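PDB 3NPG: heavy-metal chelation domain-containing protein from Pyrococcus horikoshii, which is of unknown function but, as a member of the DUF364 family of putative heavy-metal chelation proteins, may bind metal ions. Local coordinates for the interface of chains A and B. Coordinates in Å, arbitrary orientation; residue numbers count along the deposited sequence, not the author numbering. Chains: chain A/B, uncharacterized DUF364 family protein.

Contact 1: the interface of chains A and B. Residues chain A 2, 5, 77, 82, 177-178, 181; chain B 156-157, 160-161.
B:His160 NE2 is the best-held polar atom here, gripped by one hydrogen bond across the interface: it donates to the backbone carbonyl A:Gly178 O at 2.6 Å. The bond is nearly straight, 167° at the hydrogen, meets a lone pair in the carbonyl plane, and A:Gly178 O lies close to the plane of the imidazole. Two further contacts are likely to limit the ring's rotation. The CG methylene of selenomethionine A:Met5 lies over one face, nearer the rim, 3.7 Å from ND1, while A:Asp181 stands at the edge, its CB 3.4 Å from CE1 and its carboxylate almost perpendicular to the ring. The carboxylate oxygen A:Asp181 OD2 is 4.2 Å from ND1, so it could modestly favour a protonated imidazole. One residue earlier in chain A, the carbonyl A:Asn177 O accepts a bond from the hydroxyl B:Thr156 OG1 at 2.7 Å; OG1 sits between backbone N and carbonyl carbon (chi1 64°). Beside this polar pair, B:Leu157 pushes CD2 against A:Met2 SE at 3.5 Å, the two side chains crossing at about a right angle, and meets the A:Arg82 guanidinium tip to tip. An alanine in place of B:His160 would remove the NE2 donor and the ring under A:Met5, and would probably loosen this part of the interface. The patch joins side-chain donors on backbone carbonyls to an apolar seam, and is likely to help hold the two chains together in the two-fold pair.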
loop_
_atom_site.group_PDB
_atom_site.type_symbol
_atom_site.label_atom_id
_atom_site.label_comp_id
_atom_site.label_asym_id
_atom_site.label_seq_id
_atom_site.Cartn_x
_atom_site.Cartn_y
_atom_site.Cartn_z
HETATM N N MSE A 2 3.281 23.876 -11.123
HETATM C CA MSE A 2 4.551 23.390 -11.681
HETATM C C MSE A 2 4.638 23.759 -13.163
HETATM O O MSE A 2 4.168 23.009 -14.027
HETATM C CB MSE A 2 4.702 21.871 -11.473
HETATM C CG MSE A 2 4.913 21.475 -10.008
HETATM SE SE MSE A 2 4.629 19.574 -9.688
HETATM C CE MSE A 2 2.792 19.438 -10.261
HETATM N N MSE A 5 6.438 21.528 -16.122
HETATM C CA MSE A 5 5.804 20.321 -16.639
HETATM C C MSE A 5 5.476 20.446 -18.100
HETATM O O MSE A 5 5.085 21.522 -18.551
HETATM C CB MSE A 5 4.496 20.041 -15.882
HETATM C CG MSE A 5 4.682 19.639 -14.451
HETATM SE SE MSE A 5 2.999 19.004 -13.709
HETATM C CE MSE A 5 3.018 17.256 -14.400
ATOM N N LEU A 77 -0.114 20.753 -7.719
ATOM C CA LEU A 77 0.550 19.768 -6.868
ATOM C C LEU A 77 -0.489 18.801 -6.298
ATOM O O LEU A 77 -0.147 17.694 -5.880
ATOM C CB LEU A 77 1.319 20.464 -5.728
ATOM C CG LEU A 77 2.765 20.889 -6.049
ATOM C CD1 LEU A 77 2.795 22.136 -6.916
ATOM C CD2 LEU A 77 3.544 21.136 -4.787
ATOM N N ARG A 82 -5.229 17.980 -10.627
ATOM C CA ARG A 82 -4.567 17.531 -11.865
ATOM C C ARG A 82 -5.479 16.616 -12.671
ATOM O O ARG A 82 -5.616 16.798 -13.885
ATOM C CB ARG A 82 -3.259 16.786 -11.554
ATOM C CG ARG A 82 -2.073 17.681 -11.321
ATOM C CD ARG A 82 -0.759 16.995 -11.696
ATOM N NE ARG A 82 -0.540 15.744 -10.954
ATOM C CZ ARG A 82 -0.025 15.684 -9.725
ATOM N NH1 ARG A 82 0.275 16.798 -9.069
ATOM N NH2 ARG A 82 0.159 14.511 -9.133
ATOM N N ASN A 177 -0.036 11.583 -13.118
ATOM C CA ASN A 177 0.915 11.472 -11.990
ATOM C C ASN A 177 2.230 12.296 -12.163
ATOM O O ASN A 177 2.962 12.495 -11.192
ATOM C CB ASN A 177 1.208 10.002 -11.640
ATOM C CG ASN A 177 1.847 9.205 -12.751
ATOM O OD1 ASN A 177 2.514 9.744 -13.638
ATOM N ND2 ASN A 177 1.721 7.890 -12.677
ATOM N N GLY A 178 2.499 12.753 -13.384
ATOM C CA GLY A 178 3.645 13.616 -13.669
ATOM C C GLY A 178 4.925 12.898 -14.040
ATOM O O GLY A 178 5.993 13.511 -14.069
ATOM N N ASP A 181 7.233 13.491 -18.164
ATOM C CA ASP A 181 8.423 14.327 -18.409
ATOM C C ASP A 181 9.722 13.538 -18.240
ATOM O O ASP A 181 10.636 13.681 -19.055
ATOM C CB ASP A 181 8.420 15.559 -17.497
ATOM C CG ASP A 181 7.387 16.601 -17.877
ATOM O OD1 ASP A 181 6.178 16.326 -17.715
ATOM O OD2 ASP A 181 7.785 17.709 -18.259
ATOM N N THR B 156 6.764 11.397 -7.463
ATOM C CA THR B 156 6.697 11.642 -8.912
ATOM C C THR B 156 6.843 13.147 -9.226
ATOM O O THR B 156 7.150 13.519 -10.363
ATOM C CB THR B 156 5.396 11.052 -9.506
ATOM O OG1 THR B 156 4.268 11.734 -8.956
ATOM C CG2 THR B 156 5.270 9.558 -9.263
ATOM N N LEU B 157 6.640 14.003 -8.203
ATOM C CA LEU B 157 6.736 15.457 -8.339
ATOM C C LEU B 157 8.154 15.967 -8.061
ATOM O O LEU B 157 8.430 17.148 -8.277
ATOM C CB LEU B 157 5.715 16.160 -7.410
ATOM C CG LEU B 157 4.227 15.826 -7.657
ATOM C CD1 LEU B 157 3.344 16.459 -6.596
ATOM C CD2 LEU B 157 3.781 16.268 -9.049
ATOM N N HIS B 160 10.035 17.507 -11.050
ATOM C CA HIS B 160 9.616 18.855 -11.445
ATOM C C HIS B 160 9.957 19.927 -10.404
ATOM O O HIS B 160 10.116 21.094 -10.766
ATOM C CB HIS B 160 8.110 18.880 -11.760
ATOM C CG HIS B 160 7.668 17.772 -12.658
ATOM N ND1 HIS B 160 7.889 17.819 -14.018
ATOM C CD2 HIS B 160 7.029 16.619 -12.357
ATOM C CE1 HIS B 160 7.377 16.700 -14.501
ATOM N NE2 HIS B 160 6.854 15.945 -13.538
ATOM N N ILE B 161 10.032 19.548 -9.110
ATOM C CA ILE B 161 10.276 20.518 -8.028
ATOM C C ILE B 161 11.777 20.674 -7.668
ATOM O O ILE B 161 12.219 21.792 -7.383
ATOM C CB ILE B 161 9.374 20.228 -6.794
ATOM C CG1 ILE B 161 7.869 20.358 -7.176
ATOM C CG2 ILE B 161 9.730 21.151 -5.616
ATOM C CD1 ILE B 161 6.902 19.789 -6.169
#

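Contact 2: the interface of chains A and B. Residues chain A 159, 181-182, 185; chain B 159, 181-182, 185.
Two tyrosines, A:Tyr159 and B:Tyr159, each reach across the two-fold interface, the two side chains running roughly at right angles to each other, and each lays one ring face against the helix 180-186 of the other chain. The face contact is made by the side-chain methylene of a selenomethionine: A:Met182 CB lies 3.8 Å from the ring centroid of B:Tyr159, displaced toward the rim, and B:Met182 CB takes the equivalent place over A:Tyr159. Both count as CH-pi contacts. The CG methylene follows CB along the same CD1-CE1 side, so the first two carbons of the chain do the touching. At the CE2 edge of B:Tyr159, on the same side of the ring as A:Met182, A:Asp181 brings its CB to within 3.8 Å of CE2, an aliphatic contact in which its carboxylate takes no part.

Each phenol hydroxyl ends near an aspartate one helical turn beyond the aspartate-selenomethionine pair. B:Tyr159 OH makes a weak hydrogen bond to A:Asp185 OD2 at 2.9 Å, and the twin, A:Tyr159 OH to B:Asp185 OD2, is also weak at 3.1 Å. The carboxylate of A:Asp185 is turned about 50° from the B:Tyr159 ring, although its OD2 lies at the ring edge, in plane.

The torsions of these same side chains put the groups in place. In both tyrosines CG is anti to the backbone N (chi1 -169° in A:Tyr159), and chi2 near 90° turns the ring broadside to the opposing helix. Both selenomethionines likewise hold CG anti to the backbone N, then bend at chi2 and chi3. A:Asp185 and B:Asp185 share that first torsion, which directs their carboxylates toward the two-fold axis. Like charges there would probably repel somewhat, and the tyrosine hydroxyls may temper this: A:Asp185 OD2 and B:Asp185 OD2 are 4.3 Å apart.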
loop_
_atom_site.group_PDB
_atom_site.type_symbol
_atom_site.label_atom_id
_atom_site.label_comp_id
_atom_site.label_asym_id
_atom_site.label_seq_id
_atom_site.Cartn_x
_atom_site.Cartn_y
_atom_site.Cartn_z
ATOM N N TYR A 159 14.218 4.932 -14.648
ATOM C CA TYR A 159 15.295 5.893 -14.914
ATOM C C TYR A 159 16.548 5.216 -15.515
ATOM O O TYR A 159 17.238 5.822 -16.335
ATOM C CB TYR A 159 15.660 6.648 -13.618
ATOM C CG TYR A 159 16.577 7.831 -13.834
ATOM C CD1 TYR A 159 16.063 9.101 -14.080
ATOM C CD2 TYR A 159 17.959 7.695 -13.739
ATOM C CE1 TYR A 159 16.903 10.198 -14.273
ATOM C CE2 TYR A 159 18.809 8.781 -13.945
ATOM C CZ TYR A 159 18.277 10.032 -14.214
ATOM O OH TYR A 159 19.109 11.105 -14.416
ATOM N N ASP A 181 7.233 13.491 -18.164
ATOM C CA ASP A 181 8.423 14.327 -18.409
ATOM C C ASP A 181 9.722 13.538 -18.240
ATOM O O ASP A 181 10.636 13.681 -19.055
ATOM C CB ASP A 181 8.420 15.559 -17.497
ATOM C CG ASP A 181 7.387 16.601 -17.877
ATOM O OD1 ASP A 181 6.178 16.326 -17.715
ATOM O OD2 ASP A 181 7.785 17.709 -18.259
HETATM N N MSE A 182 9.793 12.683 -17.196
HETATM C CA MSE A 182 10.966 11.840 -16.927
HETATM C C MSE A 182 11.096 10.724 -17.979
HETATM O O MSE A 182 12.187 10.517 -18.520
HETATM C CB MSE A 182 10.884 11.243 -15.501
HETATM C CG MSE A 182 12.099 10.374 -15.116
HETATM SE SE MSE A 182 11.913 8.507 -15.637
HETATM C CE MSE A 182 10.364 8.041 -14.577
ATOM N N ASP A 185 12.458 12.085 -21.180
ATOM C CA ASP A 185 13.852 12.498 -20.989
ATOM C C ASP A 185 14.794 11.285 -20.988
ATOM O O ASP A 185 15.900 11.366 -21.535
ATOM C CB ASP A 185 14.005 13.303 -19.682
ATOM C CG ASP A 185 15.453 13.509 -19.232
ATOM O OD1 ASP A 185 16.268 14.003 -20.052
ATOM O OD2 ASP A 185 15.758 13.211 -18.050
ATOM N N TYR B 159 10.931 15.176 -9.732
ATOM C CA TYR B 159 11.487 15.502 -11.047
ATOM C C TYR B 159 11.196 16.963 -11.463
ATOM O O TYR B 159 12.021 17.585 -12.132
ATOM C CB TYR B 159 10.944 14.518 -12.107
ATOM C CG TYR B 159 11.644 14.610 -13.443
ATOM C CD1 TYR B 159 12.764 13.832 -13.719
ATOM C CD2 TYR B 159 11.162 15.440 -14.449
ATOM C CE1 TYR B 159 13.409 13.906 -14.954
ATOM C CE2 TYR B 159 11.810 15.538 -15.679
ATOM C CZ TYR B 159 12.933 14.768 -15.928
ATOM O OH TYR B 159 13.576 14.872 -17.131
ATOM N N ASP B 181 20.707 9.040 -8.416
ATOM C CA ASP B 181 21.138 9.473 -9.748
ATOM C C ASP B 181 20.189 10.529 -10.346
ATOM O O ASP B 181 20.656 11.521 -10.908
ATOM C CB ASP B 181 21.271 8.258 -10.683
ATOM C CG ASP B 181 22.564 7.486 -10.491
ATOM O OD1 ASP B 181 23.579 7.877 -11.104
ATOM O OD2 ASP B 181 22.538 6.437 -9.798
HETATM N N MSE B 182 18.864 10.331 -10.185
HETATM C CA MSE B 182 17.844 11.274 -10.670
HETATM C C MSE B 182 17.854 12.575 -9.838
HETATM O O MSE B 182 17.854 13.668 -10.411
HETATM C CB MSE B 182 16.441 10.614 -10.643
HETATM C CG MSE B 182 15.306 11.531 -11.148
HETATM SE SE MSE B 182 14.545 12.686 -9.743
HETATM C CE MSE B 182 13.801 11.314 -8.595
ATOM N N ASP B 185 20.739 14.734 -10.822
ATOM C CA ASP B 185 20.529 15.233 -12.187
ATOM C C ASP B 185 19.516 16.389 -12.208
ATOM O O ASP B 185 19.699 17.352 -12.957
ATOM C CB ASP B 185 20.068 14.088 -13.121
ATOM C CG ASP B 185 19.525 14.555 -14.474
ATOM O OD1 ASP B 185 20.235 15.315 -15.170
ATOM O OD2 ASP B 185 18.402 14.130 -14.845
#

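Contact 1 and contact 2 belong to one two-fold interface, the centres of their C-alpha atoms being about 12 Å apart. A:Asp181 serves both, and helix 180-186 of chain A and helix 158-161 of chain B supply residues to each, so neighbouring positions of one short helix divide between the two patches. Contact 2 straddles the axis with both copies present, whereas contact 1 lies to one side and recurs with the chains exchanged. Such continuity suggests a single extended surface joining the pair. The deposited assembly has four chains, and the structure alone does not show which association persists in solution.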